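Long-range contacts in hypothetical protein TT1465 (PDB 1WEK), which is of unknown function but belongs to the SLOG clan, with a Rossmann-like fold around a parallel sheet: residues A[40-45]-A[136-141]; A[53-58]-A[81-86]; A[71-76]-A[96-101]. All coordinates share one frame; numbering follows the deposited sequence.

All three contacts lie in one Rossmann-like domain. Interactions 1 and 3 each join two neighbouring strands of its parallel sheet. Strands 39-43 and 71-74 are also neighbours, so four adjacent strands run 95-100, 71-74, 39-43, 132-137. Interaction 2 packs helices 53-68 and 79-90, which connect the first three of these strands in chain order. Its Val84 touches Val42 and Leu138 of interaction 1. Its Asn85 bonds Thr74 and Val96 of interaction 3. The centres of interactions 1 and 2 lie about 9 Å apart, those of 1 and 3 about 11 Å, and those of 2 and 3 about 13 Å. Strand 132-137 comes last and closes the group.

Interaction 1 (A[40-45]-A[136-141]); sequences VSVFGS and VFLPGG. With PO4 (phosphate ion), chain G.
Phe43 and Phe137 lie next to each other on two parallel strands in the middle of a Rossmann-like sheet. Strand 39-43 here meets strand 132-137, and backbone bonds alternate between them. Val136 N donates to Ser41 O (3.0 Å). Phe43 N then donates to Val136 O (2.8 Å), almost straight along the C=O axis. Beyond the regular strands the pairing goes on. Leu138 N gives a short bond to Phe43 O (2.6 Å), tilted out of the carbonyl plane. Ser45 N uses a lone pair of Pro139 O, in the carbonyl plane (2.7 Å). Val40 and Val42 bond on their other edge to strand 71-74, so strand 39-43 is held from both sides.

The serine hydroxyls turn to partners elsewhere. Ser41 OG is bonded to Phe128 O, and Ser45 OG to Arg47 N.

Both phenylalanines have CG anti to the carbonyl carbon (chi1 -47° and -63°), and their rings point the same way. The planes are only 7° apart but slid, with little overlap. Phe43 CD1 lies over a face of the Phe137 ring, 3.2 Å from CE2, which is tight. Helix 142-156 packs against this pair through Glu147. The valines point to the other face of the sheet. There Val42 CG1 meets Leu138 CD1 at 3.9 Å, and Val84 of helix 79-90 covers both.

Pro139, Gly140 and Gly141 begin the PGGxGTxxE signature of this family. Gly141 is the N-cap of helix 142-156, and a phosphate ion sits at this helix start. Gly143 N, Thr144 OG1 and Ala46 N also bind the ion, and Gly141 N donates to its O1 at 2.6 Å.

Interaction 2 (A[53-58]-A[81-86]); sequences PAYEAG and MEAVNR
Arg86 NH1 is held loosely: it gives a weak hydrogen bond to Tyr55 OH (3.5 Å) and a long, weak ion pair to Glu50. The hydroxyl sits at the edge of the guanidinium, in its plane. The phenol ring and the guanidinium are turned 81° against each other. The stronger polar tie of Arg86 is made by NE, in a salt bridge with Glu90 one helical turn on.

Tyr55 carries most of the contact from its helix. Its CG is anti to the backbone N (chi1 -175°), which carries the ring across to the other helix. Ala83 CB sits over the centre of one ring face, 3.3 Å from the centroid, in a CH-pi contact. The same methyl is 3.2 Å from Tyr55 O. The methyl thus sits in the corner formed by the ring and the backbone carbonyl of Tyr55.

Helices 53-68 and 79-90 are successive connections of the Rossmann-like fold and lie side by side against its parallel sheet. The segments 53-58 and 81-86 run in nearly the same direction, with a crossing angle of -21° and axes 7.8 Å apart at their closest. Small residues allow this closeness. Gly58 has no side chain in the interface, and its CA lies 4.8 Å from Val84 CA. Val84 CA makes a CA-H...O contact with Gly58 O at 3.5 Å. Val84 CG2 also packs on that oxygen, at 3.6 Å. On the sheet side Val84 touches Thr74. The side chains of Glu82 and Arg86 also touch Tyr111 in a loop.

Interaction 3 (A[71-76]-A[96-101]); sequences GVVTGG and VGLNIE
Val72, Thr74, Val96 and Leu98 form the backbone ladder between two parallel strands. Val96 N donates to Val72 O (2.7 Å), Thr74 N to Val96 O (2.8 Å), and Leu98 N to Thr74 O (2.7 Å). CA-H...O contacts accompany these bonds. One of them continues past the end of strand 71-74, where Asn99 CA comes 3.3 Å from Gly75 O. A water extends the pairing further. It donates to Gly75 O and accepts from Ile100 N, bridging a gap too wide for a direct bond.

Apolar contacts join the side chains on the face bearing Val73 and Val96. These two side chains lie side by side and point the same way. Val73 CG1 also meets Leu98 CD1 at 3.8 Å. Phe128 of helix 121-130 touches Val73 and Leu98.

Side-chain polar groups gather on and beyond the Thr74 side. Thr74 OG1 lies between the backbone N and the carbonyl carbon (chi1 74°). There it accepts from Gly76 N at 3.0 Å, forming an ST turn that bends the chain just after the strand. The same hydroxyl bonds Asn85 OD1 of helix 79-90. Asn85 ND2 bonds Val96 O, so one side chain ties the helix to both strands. Asn99 leans over Gly76, its ND2 3.2 Å from Gly76 CA, while its OD1 bonds Gln112.

Strand 71-74, helix 79-90 and strand 95-100 make a beta-alpha-beta crossover of the Rossmann-like fold, with a glycine-rich turn between first strand and helix.

Interaction 1 (A[40-45]-A[136-141])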
ATOM      1  N   VAL A  40       9.319  26.171  14.214  1.00 20.10           N
ATOM      2  CA  VAL A  40       9.952  25.966  15.500  1.00 19.58           C
ATOM      3  C   VAL A  40       9.034  25.152  16.412  1.00 20.80           C
ATOM      4  O   VAL A  40       7.883  25.534  16.656  1.00 20.13           O
ATOM      5  CB  VAL A  40      10.246  27.320  16.167  1.00 21.41           C
ATOM      6  CG1 VAL A  40      10.750  27.103  17.584  1.00 15.33           C
ATOM      7  CG2 VAL A  40      11.275  28.092  15.340  1.00 16.29           C
ATOM      8  N   SER A  41       9.536  24.024  16.902  1.00 18.11           N
ATOM      9  CA  SER A  41       8.753  23.177  17.795  1.00 16.03           C
ATOM     10  C   SER A  41       8.905  23.720  19.199  1.00 17.66           C
ATOM     11  O   SER A  41      10.015  24.007  19.642  1.00 20.12           O
ATOM     12  CB  SER A  41       9.238  21.740  17.716  1.00 17.12           C
ATOM     13  OG  SER A  41       8.766  21.165  16.515  1.00 19.34           O
ATOM     14  N   VAL A  42       7.780  23.883  19.886  1.00 17.15           N
ATOM     15  CA  VAL A  42       7.768  24.447  21.227  1.00 16.65           C
ATOM     16  C   VAL A  42       6.996  23.558  22.199  1.00 15.85           C
ATOM     17  O   VAL A  42       5.922  23.056  21.888  1.00 17.70           O
ATOM     18  CB  VAL A  42       7.148  25.857  21.183  1.00 16.44           C
ATOM     19  CG1 VAL A  42       7.291  26.552  22.527  1.00 16.76           C
ATOM     20  CG2 VAL A  42       7.828  26.666  20.094  1.00 11.38           C
ATOM     21  N   PHE A  43       7.558  23.358  23.382  1.00 17.86           N
ATOM     22  CA  PHE A  43       6.937  22.498  24.371  1.00 13.10           C
ATOM     23  C   PHE A  43       6.824  23.119  25.756  1.00  9.90           C
ATOM     24  O   PHE A  43       7.668  23.910  26.174  1.00 10.38           O
ATOM     25  CB  PHE A  43       7.731  21.193  24.471  1.00 16.80           C
ATOM     26  CG  PHE A  43       8.060  20.593  23.148  1.00 16.99           C
ATOM     27  CD1 PHE A  43       9.187  21.012  22.446  1.00 19.16           C
ATOM     28  CD2 PHE A  43       7.225  19.635  22.580  1.00 17.77           C
ATOM     29  CE1 PHE A  43       9.482  20.492  21.201  1.00 18.01           C
ATOM     30  CE2 PHE A  43       7.505  19.100  21.326  1.00 20.18           C
ATOM     31  CZ  PHE A  43       8.639  19.531  20.632  1.00 25.30           C
ATOM     32  N   GLY A  44       5.780  22.731  26.477  1.00  9.48           N
ATOM     33  CA  GLY A  44       5.585  23.245  27.817  1.00  9.65           C
ATOM     34  C   GLY A  44       4.426  22.543  28.492  1.00 14.07           C
ATOM     35  O   GLY A  44       3.647  21.852  27.832  1.00 10.94           O
ATOM     36  N   SER A  45       4.323  22.727  29.805  1.00 13.86           N
ATOM     37  CA  SER A  45       3.275  22.134  30.625  1.00 14.14           C
ATOM     38  C   SER A  45       1.845  22.363  30.160  1.00 16.99           C
ATOM     39  O   SER A  45       1.438  23.493  29.869  1.00 13.53           O
ATOM     40  CB  SER A  45       3.387  22.661  32.055  1.00 16.33           C
ATOM     41  OG  SER A  45       2.236  22.346  32.826  1.00 15.83           O
ATOM     42  N   VAL A 136      12.221  24.459  21.598  1.00 17.70           N
ATOM     43  CA  VAL A 136      12.213  25.224  22.839  1.00 15.02           C
ATOM     44  C   VAL A 136      11.410  24.460  23.906  1.00 14.39           C
ATOM     45  O   VAL A 136      10.232  24.145  23.722  1.00 14.16           O
ATOM     46  CB  VAL A 136      11.577  26.621  22.648  1.00 14.39           C
ATOM     47  CG1 VAL A 136      11.845  27.486  23.884  1.00 12.49           C
ATOM     48  CG2 VAL A 136      12.155  27.302  21.386  1.00 18.23           C
ATOM     49  N   PHE A 137      12.045  24.170  25.028  1.00 13.95           N
ATOM     50  CA  PHE A 137      11.352  23.464  26.105  1.00 15.15           C
ATOM     51  C   PHE A 137      11.078  24.365  27.313  1.00 16.91           C
ATOM     52  O   PHE A 137      12.002  24.824  27.985  1.00 15.07           O
ATOM     53  CB  PHE A 137      12.158  22.223  26.498  1.00  7.44           C
ATOM     54  CG  PHE A 137      12.283  21.223  25.372  1.00  4.73           C
ATOM     55  CD1 PHE A 137      13.266  21.367  24.401  1.00  1.34           C
ATOM     56  CD2 PHE A 137      11.344  20.213  25.220  1.00  5.71           C
ATOM     57  CE1 PHE A 137      13.308  20.527  23.282  1.00  5.25           C
ATOM     58  CE2 PHE A 137      11.375  19.359  24.097  1.00 11.83           C
ATOM     59  CZ  PHE A 137      12.363  19.524  23.124  1.00  7.93           C
ATOM     60  N   LEU A 138       9.796  24.639  27.566  1.00 16.61           N
ATOM     61  CA  LEU A 138       9.411  25.470  28.706  1.00 17.61           C
ATOM     62  C   LEU A 138       9.045  24.545  29.867  1.00 15.86           C
ATOM     63  O   LEU A 138       8.882  23.340  29.668  1.00 14.75           O
ATOM     64  CB  LEU A 138       8.212  26.360  28.326  1.00 19.85           C
ATOM     65  CG  LEU A 138       8.505  27.493  27.336  1.00 20.02           C
ATOM     66  CD1 LEU A 138       7.405  27.589  26.272  1.00 20.34           C
ATOM     67  CD2 LEU A 138       8.627  28.797  28.099  1.00 21.17           C
ATOM     68  N   PRO A 139       8.972  25.074  31.105  1.00 14.97           N
ATOM     69  CA  PRO A 139       8.604  24.161  32.195  1.00 10.27           C
ATOM     70  C   PRO A 139       7.406  23.315  31.766  1.00 10.93           C
ATOM     71  O   PRO A 139       6.444  23.829  31.159  1.00  6.34           O
ATOM     72  CB  PRO A 139       8.263  25.112  33.332  1.00  5.42           C
ATOM     73  CG  PRO A 139       9.306  26.194  33.156  1.00  3.42           C
ATOM     74  CD  PRO A 139       9.356  26.398  31.633  1.00 12.77           C
ATOM     75  N   GLY A 140       7.494  22.022  32.057  1.00  9.15           N
ATOM     76  CA  GLY A 140       6.453  21.067  31.720  1.00 10.93           C
ATOM     77  C   GLY A 140       6.607  19.833  32.608  1.00 14.76           C
ATOM     78  O   GLY A 140       7.357  19.861  33.598  1.00 13.12           O
ATOM     79  N   GLY A 141       5.898  18.762  32.262  1.00 15.65           N
ATOM     80  CA  GLY A 141       5.944  17.533  33.038  1.00 13.62           C
ATOM     81  C   GLY A 141       6.416  16.344  32.224  1.00 15.21           C
ATOM     82  O   GLY A 141       7.395  16.454  31.497  1.00 17.66           O
TER
HETATM   83  P   PO4 G 501       3.193  17.737  29.955  1.00 20.22           P
HETATM   84  O1  PO4 G 501       4.583  18.264  30.033  1.00 17.95           O
HETATM   85  O2  PO4 G 501       2.257  18.692  30.606  1.00 16.82           O
HETATM   86  O3  PO4 G 501       3.127  16.424  30.649  1.00 19.77           O
HETATM   87  O4  PO4 G 501       2.806  17.567  28.530  1.00 20.63           O

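Interaction 2 (A[53-58]-A[81-86])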
ATOM      1  N   PRO A  53       3.890  31.772  35.557  1.00 25.86           N
ATOM      2  CA  PRO A  53       5.115  32.238  34.897  1.00 25.31           C
ATOM      3  C   PRO A  53       5.415  31.520  33.573  1.00 25.24           C
ATOM      4  O   PRO A  53       5.826  32.146  32.594  1.00 28.07           O
ATOM      5  CB  PRO A  53       6.190  31.966  35.945  1.00 24.15           C
ATOM      6  CG  PRO A  53       5.461  32.094  37.204  1.00 28.99           C
ATOM      7  CD  PRO A  53       4.182  31.367  36.940  1.00 24.13           C
ATOM      8  N   ALA A  54       5.217  30.206  33.551  1.00 21.85           N
ATOM      9  CA  ALA A  54       5.472  29.424  32.348  1.00 18.66           C
ATOM     10  C   ALA A  54       4.528  29.824  31.227  1.00 19.49           C
ATOM     11  O   ALA A  54       4.909  29.834  30.060  1.00 20.81           O
ATOM     12  CB  ALA A  54       5.321  27.956  32.648  1.00 22.04           C
ATOM     13  N   TYR A  55       3.296  30.171  31.581  1.00 18.17           N
ATOM     14  CA  TYR A  55       2.306  30.549  30.589  1.00 16.08           C
ATOM     15  C   TYR A  55       2.641  31.904  29.984  1.00 17.42           C
ATOM     16  O   TYR A  55       2.662  32.065  28.766  1.00 17.06           O
ATOM     17  CB  TYR A  55       0.927  30.616  31.236  1.00 17.05           C
ATOM     18  CG  TYR A  55      -0.189  30.875  30.251  1.00 17.51           C
ATOM     19  CD1 TYR A  55      -0.966  29.827  29.765  1.00 17.13           C
ATOM     20  CD2 TYR A  55      -0.471  32.170  29.805  1.00 18.64           C
ATOM     21  CE1 TYR A  55      -2.000  30.052  28.863  1.00 20.13           C
ATOM     22  CE2 TYR A  55      -1.504  32.409  28.901  1.00 19.02           C
ATOM     23  CZ  TYR A  55      -2.263  31.342  28.437  1.00 22.87           C
ATOM     24  OH  TYR A  55      -3.280  31.560  27.541  1.00 29.48           O
ATOM     25  N   GLU A  56       2.912  32.881  30.838  1.00 17.30           N
ATOM     26  CA  GLU A  56       3.232  34.212  30.357  1.00 23.26           C
ATOM     27  C   GLU A  56       4.472  34.148  29.472  1.00 21.63           C
ATOM     28  O   GLU A  56       4.489  34.702  28.370  1.00 20.34           O
ATOM     29  CB  GLU A  56       3.454  35.175  31.533  1.00 25.56           C
ATOM     30  CG  GLU A  56       2.233  35.307  32.451  1.00 36.61           C
ATOM     31  CD  GLU A  56       0.915  35.405  31.676  1.00 43.22           C
ATOM     32  OE1 GLU A  56       0.761  36.335  30.846  1.00 46.97           O
ATOM     33  OE2 GLU A  56       0.029  34.547  31.901  1.00 43.30           O
ATOM     34  N   ALA A  57       5.498  33.455  29.950  1.00 20.31           N
ATOM     35  CA  ALA A  57       6.733  33.319  29.188  1.00 19.85           C
ATOM     36  C   ALA A  57       6.417  32.680  27.840  1.00 19.02           C
ATOM     37  O   ALA A  57       6.944  33.092  26.805  1.00 20.13           O
ATOM     38  CB  ALA A  57       7.728  32.464  29.957  1.00 12.23           C
ATOM     39  N   GLY A  58       5.547  31.676  27.865  1.00 16.03           N
ATOM     40  CA  GLY A  58       5.169  30.986  26.646  1.00 18.09           C
ATOM     41  C   GLY A  58       4.465  31.944  25.699  1.00 20.67           C
ATOM     42  O   GLY A  58       4.697  31.910  24.475  1.00 15.52           O
HETATM   43  N   MSE A  81       1.295  25.289  25.989  1.00 14.81           N
HETATM   44  CA  MSE A  81       1.144  25.096  24.562  1.00 14.12           C
HETATM   45  C   MSE A  81       0.138  26.132  24.089  1.00 15.96           C
HETATM   46  O   MSE A  81       0.379  26.843  23.118  1.00 13.68           O
HETATM   47  CB  MSE A  81       0.683  23.668  24.249  1.00 16.03           C
HETATM   48  CG  MSE A  81       1.719  22.599  24.628  1.00 23.33           C
HETATM   49 SE   MSE A  81       1.016  20.777  24.504  1.00 39.98          SE
HETATM   50  CE  MSE A  81       0.169  20.706  26.247  1.00 32.06           C
ATOM     51  N   GLU A  82      -0.974  26.243  24.805  1.00 15.68           N
ATOM     52  CA  GLU A  82      -1.988  27.213  24.449  1.00 18.19           C
ATOM     53  C   GLU A  82      -1.373  28.613  24.383  1.00 18.95           C
ATOM     54  O   GLU A  82      -1.498  29.302  23.373  1.00 16.37           O
ATOM     55  CB  GLU A  82      -3.127  27.181  25.465  1.00 21.40           C
ATOM     56  CG  GLU A  82      -4.202  28.222  25.212  1.00 28.18           C
ATOM     57  CD  GLU A  82      -5.525  27.846  25.849  1.00 33.98           C
ATOM     58  OE1 GLU A  82      -6.537  28.500  25.533  1.00 37.12           O
ATOM     59  OE2 GLU A  82      -5.560  26.898  26.663  1.00 36.12           O
ATOM     60  N   ALA A  83      -0.688  29.023  25.450  1.00 18.32           N
ATOM     61  CA  ALA A  83      -0.065  30.339  25.475  1.00 16.65           C
ATOM     62  C   ALA A  83       0.856  30.538  24.274  1.00 18.45           C
ATOM     63  O   ALA A  83       0.849  31.606  23.654  1.00 13.76           O
ATOM     64  CB  ALA A  83       0.715  30.534  26.767  1.00 15.18           C
ATOM     65  N   VAL A  84       1.657  29.521  23.949  1.00 18.76           N
ATOM     66  CA  VAL A  84       2.568  29.637  22.813  1.00 18.22           C
ATOM     67  C   VAL A  84       1.816  29.788  21.491  1.00 16.99           C
ATOM     68  O   VAL A  84       2.211  30.591  20.659  1.00 17.84           O
ATOM     69  CB  VAL A  84       3.506  28.421  22.689  1.00 17.88           C
ATOM     70  CG1 VAL A  84       4.342  28.552  21.404  1.00  9.53           C
ATOM     71  CG2 VAL A  84       4.411  28.322  23.916  1.00 13.64           C
ATOM     72  N   ASN A  85       0.754  29.007  21.290  1.00 15.87           N
ATOM     73  CA  ASN A  85      -0.049  29.106  20.063  1.00 15.81           C
ATOM     74  C   ASN A  85      -0.745  30.471  20.021  1.00 19.48           C
ATOM     75  O   ASN A  85      -0.860  31.102  18.961  1.00 18.83           O
ATOM     76  CB  ASN A  85      -1.132  28.029  20.020  1.00 13.14           C
ATOM     77  CG  ASN A  85      -0.594  26.653  19.687  1.00 15.18           C
ATOM     78  OD1 ASN A  85      -0.756  25.716  20.462  1.00 16.35           O
ATOM     79  ND2 ASN A  85       0.023  26.517  18.520  1.00 14.59           N
ATOM     80  N   ARG A  86      -1.225  30.911  21.184  1.00 20.32           N
ATOM     81  CA  ARG A  86      -1.919  32.185  21.299  1.00 22.56           C
ATOM     82  C   ARG A  86      -1.018  33.363  20.960  1.00 21.81           C
ATOM     83  O   ARG A  86      -1.406  34.256  20.209  1.00 23.60           O
ATOM     84  CB  ARG A  86      -2.465  32.362  22.710  1.00 21.64           C
ATOM     85  CG  ARG A  86      -3.445  33.523  22.843  1.00 21.96           C
ATOM     86  CD  ARG A  86      -3.986  33.608  24.265  1.00 26.86           C
ATOM     87  NE  ARG A  86      -5.066  34.576  24.391  1.00 31.08           N
ATOM     88  CZ  ARG A  86      -5.720  34.812  25.525  1.00 34.19           C
ATOM     89  NH1 ARG A  86      -5.395  34.144  26.626  1.00 29.99           N
ATOM     90  NH2 ARG A  86      -6.694  35.714  25.559  1.00 32.54           N
TER

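Interaction 3 (A[71-76]-A[96-101])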
ATOM      1  N   GLY A  71       6.987  30.121  12.367  1.00 19.36           N
ATOM      2  CA  GLY A  71       5.683  29.562  12.650  1.00 15.83           C
ATOM      3  C   GLY A  71       5.944  28.671  13.861  1.00 18.46           C
ATOM      4  O   GLY A  71       7.034  28.109  13.990  1.00 15.92           O
ATOM      5  N   VAL A  72       4.989  28.561  14.778  1.00 17.09           N
ATOM      6  CA  VAL A  72       5.199  27.701  15.931  1.00 18.79           C
ATOM      7  C   VAL A  72       4.372  26.437  15.781  1.00 19.22           C
ATOM      8  O   VAL A  72       3.257  26.468  15.241  1.00 19.84           O
ATOM      9  CB  VAL A  72       4.823  28.394  17.266  1.00 16.63           C
ATOM     10  CG1 VAL A  72       5.694  29.610  17.474  1.00 18.35           C
ATOM     11  CG2 VAL A  72       3.351  28.775  17.277  1.00 19.34           C
ATOM     12  N   VAL A  73       4.945  25.328  16.232  1.00 17.16           N
ATOM     13  CA  VAL A  73       4.288  24.030  16.197  1.00 14.04           C
ATOM     14  C   VAL A  73       4.282  23.505  17.631  1.00 15.67           C
ATOM     15  O   VAL A  73       5.344  23.378  18.251  1.00 16.73           O
ATOM     16  CB  VAL A  73       5.052  23.042  15.302  1.00 14.31           C
ATOM     17  CG1 VAL A  73       4.307  21.726  15.233  1.00 15.18           C
ATOM     18  CG2 VAL A  73       5.220  23.624  13.910  1.00 14.90           C
ATOM     19  N   THR A  74       3.090  23.242  18.165  1.00 11.72           N
ATOM     20  CA  THR A  74       2.941  22.737  19.526  1.00 14.06           C
ATOM     21  C   THR A  74       2.022  21.518  19.480  1.00 15.40           C
ATOM     22  O   THR A  74       1.541  21.131  18.410  1.00 13.61           O
ATOM     23  CB  THR A  74       2.266  23.761  20.460  1.00 12.54           C
ATOM     24  OG1 THR A  74       0.866  23.836  20.146  1.00 11.46           O
ATOM     25  CG2 THR A  74       2.886  25.114  20.327  1.00  9.68           C
ATOM     26  N   GLY A  75       1.772  20.920  20.643  1.00 13.28           N
ATOM     27  CA  GLY A  75       0.886  19.769  20.696  1.00 14.16           C
ATOM     28  C   GLY A  75      -0.591  20.165  20.691  1.00 17.38           C
ATOM     29  O   GLY A  75      -1.474  19.319  20.883  1.00 18.15           O
ATOM     30  N   GLY A  76      -0.864  21.453  20.485  1.00 17.10           N
ATOM     31  CA  GLY A  76      -2.242  21.931  20.439  1.00 17.36           C
ATOM     32  C   GLY A  76      -3.038  21.863  21.732  1.00 19.05           C
ATOM     33  O   GLY A  76      -4.221  22.203  21.735  1.00 19.05           O
ATOM     34  N   VAL A  96       0.685  26.090  14.568  1.00 16.79           N
ATOM     35  CA  VAL A  96       0.314  24.695  14.346  1.00 11.35           C
ATOM     36  C   VAL A  96       0.155  23.871  15.627  1.00 17.35           C
ATOM     37  O   VAL A  96       0.916  24.007  16.598  1.00 13.14           O
ATOM     38  CB  VAL A  96       1.349  23.980  13.428  1.00 12.45           C
ATOM     39  CG1 VAL A  96       0.922  22.534  13.184  1.00  9.35           C
ATOM     40  CG2 VAL A  96       1.480  24.729  12.089  1.00 10.79           C
ATOM     41  N   GLY A  97      -0.850  23.010  15.622  1.00 19.46           N
ATOM     42  CA  GLY A  97      -1.088  22.160  16.768  1.00 19.81           C
ATOM     43  C   GLY A  97      -1.110  20.720  16.303  1.00 20.28           C
ATOM     44  O   GLY A  97      -1.802  20.390  15.339  1.00 20.10           O
ATOM     45  N   LEU A  98      -0.328  19.871  16.959  1.00 17.91           N
ATOM     46  CA  LEU A  98      -0.289  18.452  16.615  1.00 15.03           C
ATOM     47  C   LEU A  98      -1.026  17.774  17.768  1.00 17.12           C
ATOM     48  O   LEU A  98      -0.425  17.122  18.620  1.00 18.98           O
ATOM     49  CB  LEU A  98       1.164  17.969  16.529  1.00 19.35           C
ATOM     50  CG  LEU A  98       2.114  18.673  15.545  1.00 16.70           C
ATOM     51  CD1 LEU A  98       3.514  18.082  15.665  1.00 18.46           C
ATOM     52  CD2 LEU A  98       1.597  18.508  14.126  1.00 16.61           C
ATOM     53  N   ASN A  99      -2.343  17.947  17.779  1.00 16.77           N
ATOM     54  CA  ASN A  99      -3.205  17.427  18.832  1.00 17.29           C
ATOM     55  C   ASN A  99      -3.197  15.918  18.959  1.00 20.00           C
ATOM     56  O   ASN A  99      -3.298  15.188  17.970  1.00 23.60           O
ATOM     57  CB  ASN A  99      -4.631  17.951  18.621  1.00 14.37           C
ATOM     58  CG  ASN A  99      -4.658  19.449  18.344  1.00 16.94           C
ATOM     59  OD1 ASN A  99      -4.522  19.875  17.199  1.00 26.21           O
ATOM     60  ND2 ASN A  99      -4.797  20.251  19.394  1.00 18.12           N
ATOM     61  N   ILE A 100      -3.075  15.450  20.192  1.00 17.53           N
ATOM     62  CA  ILE A 100      -3.036  14.026  20.449  1.00 19.55           C
ATOM     63  C   ILE A 100      -4.362  13.566  21.048  1.00 19.09           C
ATOM     64  O   ILE A 100      -4.886  14.195  21.960  1.00 19.82           O
ATOM     65  CB  ILE A 100      -1.893  13.691  21.415  1.00 18.97           C
ATOM     66  CG1 ILE A 100      -1.839  12.184  21.653  1.00 20.71           C
ATOM     67  CG2 ILE A 100      -2.076  14.457  22.707  1.00 21.05           C
ATOM     68  CD1 ILE A 100      -1.417  11.387  20.436  1.00 21.20           C
ATOM     69  N   GLU A 101      -4.913  12.477  20.520  1.00 18.84           N
ATOM     70  CA  GLU A 101      -6.176  11.955  21.026  1.00 23.93           C
ATOM     71  C   GLU A 101      -5.925  11.075  22.251  1.00 23.89           C
ATOM     72  O   GLU A 101      -5.269  10.036  22.150  1.00 24.53           O
ATOM     73  CB  GLU A 101      -6.877  11.163  19.926  1.00 28.83           C
ATOM     74  CG  GLU A 101      -6.823  11.891  18.583  1.00 37.75           C
ATOM     75  CD  GLU A 101      -7.735  11.290  17.531  1.00 42.66           C
ATOM     76  OE1 GLU A 101      -8.967  11.278  17.753  1.00 49.20           O
ATOM     77  OE2 GLU A 101      -7.222  10.838  16.484  1.00 43.55           O
TER
HETATM   78  O   HOH W   1      -3.358  17.533  22.348  1.00 24.12           O